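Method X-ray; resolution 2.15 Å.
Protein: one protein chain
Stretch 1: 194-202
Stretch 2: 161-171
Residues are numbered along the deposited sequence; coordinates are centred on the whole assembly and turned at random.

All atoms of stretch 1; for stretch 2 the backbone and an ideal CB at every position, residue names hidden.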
ATOM      1  N   MET A 194       4.964  18.940  -0.077  1.00 22.30           N
ATOM      2  CA  MET A 194       5.014  18.287   1.217  1.00 29.04           C
ATOM      3  C   MET A 194       3.686  18.538   1.905  1.00 20.14           C
ATOM      4  O   MET A 194       3.055  19.569   1.699  1.00 20.53           O
ATOM      5  CB  MET A 194       6.172  18.811   2.066  1.00 27.61           C
ATOM      6  CG  MET A 194       6.444  20.279   1.810  1.00 25.33           C
ATOM      7  SD  MET A 194       7.765  20.966   2.813  1.00 43.18           S
ATOM      8  CE  MET A 194       9.193  20.435   1.868  1.00 31.66           C
ATOM      9  N   ALA A 195       3.243  17.568   2.683  1.00 23.01           N
ATOM     10  CA  ALA A 195       2.022  17.739   3.445  1.00 24.18           C
ATOM     11  C   ALA A 195       2.193  17.060   4.793  1.00 24.07           C
ATOM     12  O   ALA A 195       3.042  16.186   4.976  1.00 17.31           O
ATOM     13  CB  ALA A 195       0.796  17.188   2.706  1.00 18.53           C
ATOM     14  N   THR A 196       1.399  17.517   5.750  1.00 21.87           N
ATOM     15  CA  THR A 196       1.380  16.919   7.071  1.00 17.65           C
ATOM     16  C   THR A 196      -0.056  16.941   7.547  1.00 21.53           C
ATOM     17  O   THR A 196      -0.725  17.980   7.465  1.00 14.87           O
ATOM     18  CB  THR A 196       2.309  17.653   8.036  1.00 18.93           C
ATOM     19  OG1 THR A 196       3.656  17.498   7.572  1.00 24.96           O
ATOM     20  CG2 THR A 196       2.199  17.079   9.456  1.00 21.40           C
ATOM     21  N   ALA A 197      -0.537  15.775   7.969  1.00 17.34           N
ATOM     22  CA  ALA A 197      -1.891  15.618   8.461  1.00 18.67           C
ATOM     23  C   ALA A 197      -1.870  15.248   9.936  1.00 23.10           C
ATOM     24  O   ALA A 197      -0.945  14.584  10.418  1.00 20.91           O
ATOM     25  CB  ALA A 197      -2.657  14.552   7.673  1.00 18.07           C
ATOM     26  N   TRP A 198      -2.925  15.677  10.625  1.00 20.46           N
ATOM     27  CA  TRP A 198      -3.159  15.469  12.046  1.00 19.71           C
ATOM     28  C   TRP A 198      -4.576  14.923  12.144  1.00 24.02           C
ATOM     29  O   TRP A 198      -5.554  15.654  11.913  1.00 21.06           O
ATOM     30  CB  TRP A 198      -2.993  16.785  12.814  1.00 19.39           C
ATOM     31  CG  TRP A 198      -3.223  16.693  14.276  1.00 22.89           C
ATOM     32  CD1 TRP A 198      -4.428  16.665  14.916  1.00 20.07           C
ATOM     33  CD2 TRP A 198      -2.222  16.616  15.295  1.00 19.90           C
ATOM     34  NE1 TRP A 198      -4.240  16.578  16.258  1.00 19.59           N
ATOM     35  CE2 TRP A 198      -2.894  16.556  16.524  1.00 21.53           C
ATOM     36  CE3 TRP A 198      -0.821  16.606  15.284  1.00 19.92           C
ATOM     37  CZ2 TRP A 198      -2.215  16.479  17.746  1.00 20.58           C
ATOM     38  CZ3 TRP A 198      -0.148  16.526  16.494  1.00 25.44           C
ATOM     39  CH2 TRP A 198      -0.849  16.469  17.713  1.00 17.09           C
ATOM     40  N   MET A 199      -4.671  13.626  12.408  1.00 23.03           N
ATOM     41  CA  MET A 199      -5.893  12.849  12.290  1.00 22.55           C
ATOM     42  C   MET A 199      -6.275  12.344  13.672  1.00 18.31           C
ATOM     43  O   MET A 199      -5.453  11.737  14.360  1.00 19.13           O
ATOM     44  CB  MET A 199      -5.692  11.668  11.323  1.00 19.79           C
ATOM     45  CG  MET A 199      -6.943  10.845  11.024  1.00 23.45           C
ATOM     46  SD  MET A 199      -6.756   9.603   9.691  1.00 30.69           S
ATOM     47  CE  MET A 199      -7.415  10.469   8.268  1.00 31.16           C
ATOM     48  N   THR A 200      -7.510  12.588  14.074  1.00 19.46           N
ATOM     49  CA  THR A 200      -8.059  12.049  15.312  1.00 24.16           C
ATOM     50  C   THR A 200      -9.091  10.983  14.959  1.00 23.74           C
ATOM     51  O   THR A 200     -10.048  11.261  14.222  1.00 24.65           O
ATOM     52  CB  THR A 200      -8.678  13.161  16.156  1.00 22.53           C
ATOM     53  OG1 THR A 200      -7.792  14.285  16.159  1.00 24.82           O
ATOM     54  CG2 THR A 200      -8.879  12.703  17.593  1.00 20.50           C
ATOM     55  N   LEU A 201      -8.882   9.772  15.479  1.00 22.74           N
ATOM     56  CA  LEU A 201      -9.754   8.627  15.252  1.00 26.02           C
ATOM     57  C   LEU A 201     -10.776   8.500  16.375  1.00 24.96           C
ATOM     58  O   LEU A 201     -10.686   9.166  17.406  1.00 23.71           O
ATOM     59  CB  LEU A 201      -8.945   7.336  15.142  1.00 23.51           C
ATOM     60  CG  LEU A 201      -7.804   7.333  14.118  1.00 31.13           C
ATOM     61  CD1 LEU A 201      -7.152   5.969  14.071  1.00 33.56           C
ATOM     62  CD2 LEU A 201      -8.284   7.715  12.730  1.00 29.62           C
ATOM     63  N   ASN A 202     -11.759   7.617  16.171  1.00 27.08           N
ATOM     64  CA  ASN A 202     -12.885   7.560  17.100  1.00 28.01           C
ATOM     65  C   ASN A 202     -12.594   6.767  18.368  1.00 24.00           C
ATOM     66  O   ASN A 202     -13.467   6.701  19.238  1.00 26.41           O
ATOM     67  CB  ASN A 202     -14.158   7.046  16.388  1.00 27.36           C
ATOM     68  CG  ASN A 202     -14.095   5.586  15.968  1.00 30.44           C
ATOM     69  OD1 ASN A 202     -13.041   4.944  15.974  1.00 27.92           O
ATOM     70  ND2 ASN A 202     -15.262   5.047  15.602  1.00 24.44           N
ATOM     71  N   UNK A 161       2.206   8.636  -1.328  1.00 22.06           N
ATOM     72  CA  UNK A 161       3.135   8.501  -0.210  1.00 22.58           C
ATOM     73  C   UNK A 161       2.408   8.352   1.118  1.00 23.84           C
ATOM     74  O   UNK A 161       2.558   7.326   1.792  1.00 27.04           O
ATOM     75  CB  UNK A 161       4.072   9.709  -0.155  1.00 22.58           C
ATOM     76  N   UNK A 162       1.585   9.332   1.490  1.00 25.39           N
ATOM     77  CA  UNK A 162       1.037   9.348   2.838  1.00 23.76           C
ATOM     78  C   UNK A 162       0.058   8.210   3.054  1.00 24.09           C
ATOM     79  O   UNK A 162      -0.116   7.743   4.191  1.00 19.40           O
ATOM     80  CB  UNK A 162       0.352  10.687   3.117  1.00 23.76           C
ATOM     81  N   UNK A 163      -0.556   7.733   1.973  1.00 22.45           N
ATOM     82  CA  UNK A 163      -1.580   6.702   2.078  1.00 18.87           C
ATOM     83  C   UNK A 163      -1.035   5.445   2.741  1.00 20.19           C
ATOM     84  O   UNK A 163      -1.794   4.703   3.376  1.00 20.38           O
ATOM     85  CB  UNK A 163      -2.138   6.365   0.694  1.00 18.87           C
ATOM     86  N   UNK A 164       0.281   5.209   2.653  1.00 21.86           N
ATOM     87  CA  UNK A 164       0.893   4.078   3.361  1.00 21.23           C
ATOM     88  C   UNK A 164       0.664   4.178   4.858  1.00 21.82           C
ATOM     89  O   UNK A 164       0.180   3.232   5.501  1.00 22.66           O
ATOM     90  CB  UNK A 164       2.393   4.010   3.069  1.00 21.23           C
ATOM     91  N   UNK A 165       1.027   5.321   5.435  1.00 18.66           N
ATOM     92  CA  UNK A 165       0.936   5.474   6.876  1.00 18.59           C
ATOM     93  C   UNK A 165      -0.489   5.749   7.326  1.00 18.73           C
ATOM     94  O   UNK A 165      -0.869   5.337   8.425  1.00 21.49           O
ATOM     95  CB  UNK A 165       1.859   6.601   7.345  1.00 18.59           C
ATOM     96  N   UNK A 166      -1.305   6.382   6.485  1.00 17.73           N
ATOM     97  CA  UNK A 166      -2.735   6.413   6.773  1.00 20.31           C
ATOM     98  C   UNK A 166      -3.293   4.998   6.907  1.00 20.56           C
ATOM     99  O   UNK A 166      -4.033   4.700   7.856  1.00 22.43           O
ATOM    100  CB  UNK A 166      -3.483   7.176   5.678  1.00 20.31           C
ATOM    101  N   UNK A 167      -2.918   4.099   5.985  1.00 21.83           N
ATOM    102  CA  UNK A 167      -3.419   2.733   6.042  1.00 21.58           C
ATOM    103  C   UNK A 167      -2.913   2.013   7.285  1.00 19.81           C
ATOM    104  O   UNK A 167      -3.681   1.321   7.960  1.00 21.54           O
ATOM    105  CB  UNK A 167      -3.010   1.964   4.784  1.00 21.58           C
ATOM    106  N   UNK A 168      -1.616   2.145   7.575  1.00 17.06           N
ATOM    107  CA  UNK A 168      -1.046   1.540   8.770  1.00 21.04           C
ATOM    108  C   UNK A 168      -1.773   2.014  10.017  1.00 22.44           C
ATOM    109  O   UNK A 168      -2.069   1.222  10.915  1.00 22.29           O
ATOM    110  CB  UNK A 168       0.446   1.862   8.874  1.00 21.04           C
ATOM    111  N   UNK A 169      -2.059   3.312  10.080  1.00 25.16           N
ATOM    112  CA  UNK A 169      -2.818   3.883  11.180  1.00 18.74           C
ATOM    113  C   UNK A 169      -4.167   3.197  11.329  1.00 24.68           C
ATOM    114  O   UNK A 169      -4.540   2.734  12.423  1.00 21.80           O
ATOM    115  CB  UNK A 169      -3.010   5.386  10.971  1.00 18.74           C
ATOM    116  N   UNK A 170      -4.929   3.139  10.231  1.00 22.25           N
ATOM    117  CA  UNK A 170      -6.258   2.539  10.329  1.00 29.12           C
ATOM    118  C   UNK A 170      -6.169   1.071  10.733  1.00 25.01           C
ATOM    119  O   UNK A 170      -7.032   0.577  11.461  1.00 27.26           O
ATOM    120  CB  UNK A 170      -7.003   2.674   8.999  1.00 29.12           C
ATOM    121  N   UNK A 171      -5.116   0.372  10.303  1.00 26.29           N
ATOM    122  CA  UNK A 171      -5.009  -1.057  10.583  1.00 26.50           C
ATOM    123  C   UNK A 171      -4.591  -1.316  12.027  1.00 24.25           C
ATOM    124  O   UNK A 171      -5.210  -2.121  12.725  1.00 27.43           O
ATOM    125  CB  UNK A 171      -4.010  -1.710   9.625  1.00 26.50           C
TER

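The strand 194-201 and the helix 161-171 run almost in the same direction, their axes inclined by 17° and 10.5 Å apart at closest approach. Alternate strand residues, Ala-195, Ala-197, Met-199 and Leu-201, point their CA-to-CB bonds toward the helix, so it meets a row of apolar groups, small at the first two places and large at the last two.

Position 161 has its ideal CB beyond reach of the strand, and stretch 1 sets no requirement there. The deposited residue is Leu-161, which makes no contact with the strand.

Position 162 points its CB toward the strand, yet nothing of stretch 1 lies within 5.5 Å of it. The side chains of Ala-195 and Ala-197 are single methyls, and the strand backbone between them is also open to the helix, leaving a gap that a short side chain could not bridge. A long apolar chain is wanted; methionine, leucine or phenylalanine might serve. The residue is Met-162, with chi1 and chi2 both t, an extended chain that carries its sulfur and terminal methyl to the strand. Met-162 SD lies 3.9 Å from Ala-197 CB, while Met-162 CE lies 4.1 Å from Ala-195 CB and 3.7 Å from the backbone atom Ala-195 O. The small alanines thus let the methionine tip approach the strand backbone itself.

Positions 163, 164 and 165 turn out of reach, and the strand says nothing about their chemistry. They are Ile-163, His-164 and Asp-165; the carboxylate of Asp-165 is hydrogen-bonded elsewhere in the structure.

Position 166, one turn beyond Met-162, sends its CB sideways, with the end of the Met-199 side chain off to one side, Met-199 SD and Met-199 CE both 5.7 Å from the ideal CB. A side chain that bends back toward the strand would suit: leucine or methionine, perhaps isoleucine. It is Leu-166, in the m, t rotamer, whose end comes nearer than its CB direction suggests: CD2 sits 3.9 Å from Met-199 CE.

Positions 167 and 168 again lie out of reach. They are Asp-167, whose carboxylate is hydrogen-bonded elsewhere in the structure, and Leu-168, neither touching stretch 1.

Position 169 points toward the strand, and its ideal CB is already 5.2 Å from Leu-201 CD1. One more carbon closes the gap, so valine, threonine or isoleucine would be reasonable. The residue is Thr-169, and its two branches do different work. Thr-169 CG2 packs 3.8 Å from Leu-201 CD1, whereas Thr-169 OG1 donates a hydrogen bond of 2.8 Å to Asp-165 O, one turn back. The hydroxyl is thereby satisfied within the helix, although the strand offers it no partner.

Position 170 has a sideways CB, with the other methyl of Leu-201 some way off, so a branched or flexible apolar chain is favoured: leucine, methionine or isoleucine. It is Leu-170, again m, t; its CD2 reaches to 4.4 Å from Leu-201 CD2, a looser contact. Leu-201 therefore touches Thr-169 through CD1 and approaches Leu-170 through CD2.

Position 171 is out of reach and unconstrained by the strand. It is Leu-171. No hydrogen bond crosses between the stretches; apolar packing joins them.

Stretch 2 (161-171) LMIHDLDLTLL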
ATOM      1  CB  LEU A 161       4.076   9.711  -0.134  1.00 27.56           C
ATOM      2  CG  LEU A 161       4.978  10.076  -1.305  1.00 25.55           C
ATOM      3  CD1 LEU A 161       5.740  11.339  -0.971  1.00 24.05           C
ATOM      4  CD2 LEU A 161       5.941   8.929  -1.601  1.00 27.19           C
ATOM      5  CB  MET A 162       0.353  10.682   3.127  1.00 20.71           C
ATOM      6  CG  MET A 162       0.204  10.931   4.615  1.00 19.91           C
ATOM      7  SD  MET A 162      -0.857  12.304   5.021  1.00 19.61           S
ATOM      8  CE  MET A 162       0.255  13.710   4.797  1.00 19.65           C
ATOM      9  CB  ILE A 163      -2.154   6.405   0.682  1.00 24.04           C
ATOM     10  CG1 ILE A 163      -3.465   5.626   0.792  1.00 22.94           C
ATOM     11  CG2 ILE A 163      -1.137   5.648  -0.148  1.00 21.30           C
ATOM     12  CD1 ILE A 163      -4.304   5.691  -0.434  1.00 27.00           C
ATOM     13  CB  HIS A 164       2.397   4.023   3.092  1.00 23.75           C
ATOM     14  CG  HIS A 164       2.748   3.614   1.695  1.00 30.35           C
ATOM     15  ND1 HIS A 164       2.314   2.430   1.138  1.00 25.80           N
ATOM     16  CD2 HIS A 164       3.488   4.232   0.742  1.00 26.95           C
ATOM     17  CE1 HIS A 164       2.778   2.331  -0.094  1.00 21.76           C
ATOM     18  NE2 HIS A 164       3.488   3.412  -0.361  1.00 26.87           N
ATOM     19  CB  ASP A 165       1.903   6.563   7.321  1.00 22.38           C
ATOM     20  CG  ASP A 165       3.319   6.278   6.847  1.00 27.85           C
ATOM     21  OD1 ASP A 165       3.803   5.162   7.125  1.00 20.29           O
ATOM     22  OD2 ASP A 165       3.922   7.138   6.162  1.00 26.89           O
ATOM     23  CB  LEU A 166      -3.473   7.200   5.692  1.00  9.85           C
ATOM     24  CG  LEU A 166      -3.208   8.719   5.718  1.00 16.35           C
ATOM     25  CD1 LEU A 166      -3.578   9.410   4.384  1.00 17.10           C
ATOM     26  CD2 LEU A 166      -3.939   9.393   6.895  1.00 17.69           C
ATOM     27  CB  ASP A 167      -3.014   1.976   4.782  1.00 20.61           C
ATOM     28  CG  ASP A 167      -3.424   0.514   4.829  1.00 21.31           C
ATOM     29  OD1 ASP A 167      -4.629   0.241   5.060  1.00 22.10           O
ATOM     30  OD2 ASP A 167      -2.534  -0.353   4.648  1.00 19.70           O
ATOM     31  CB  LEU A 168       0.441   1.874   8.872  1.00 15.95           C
ATOM     32  CG  LEU A 168       1.343   1.144   7.876  1.00 20.07           C
ATOM     33  CD1 LEU A 168       2.801   1.635   7.955  1.00 17.55           C
ATOM     34  CD2 LEU A 168       1.235  -0.381   8.082  1.00 25.01           C
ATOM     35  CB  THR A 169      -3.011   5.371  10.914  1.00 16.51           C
ATOM     36  OG1 THR A 169      -1.739   6.054  10.971  1.00 17.24           O
ATOM     37  CG2 THR A 169      -4.010   5.940  11.899  1.00 16.98           C
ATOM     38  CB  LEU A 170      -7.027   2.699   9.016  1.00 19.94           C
ATOM     39  CG  LEU A 170      -7.425   4.144   8.669  1.00 25.96           C
ATOM     40  CD1 LEU A 170      -7.882   4.244   7.228  1.00 24.07           C
ATOM     41  CD2 LEU A 170      -8.502   4.692   9.595  1.00 17.79           C
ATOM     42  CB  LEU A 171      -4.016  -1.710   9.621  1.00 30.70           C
ATOM     43  CG  LEU A 171      -3.824  -3.218   9.770  1.00 24.52           C
ATOM     44  CD1 LEU A 171      -5.017  -3.930   9.201  1.00 26.62           C
ATOM     45  CD2 LEU A 171      -2.555  -3.659   9.086  1.00 26.60           C
TER
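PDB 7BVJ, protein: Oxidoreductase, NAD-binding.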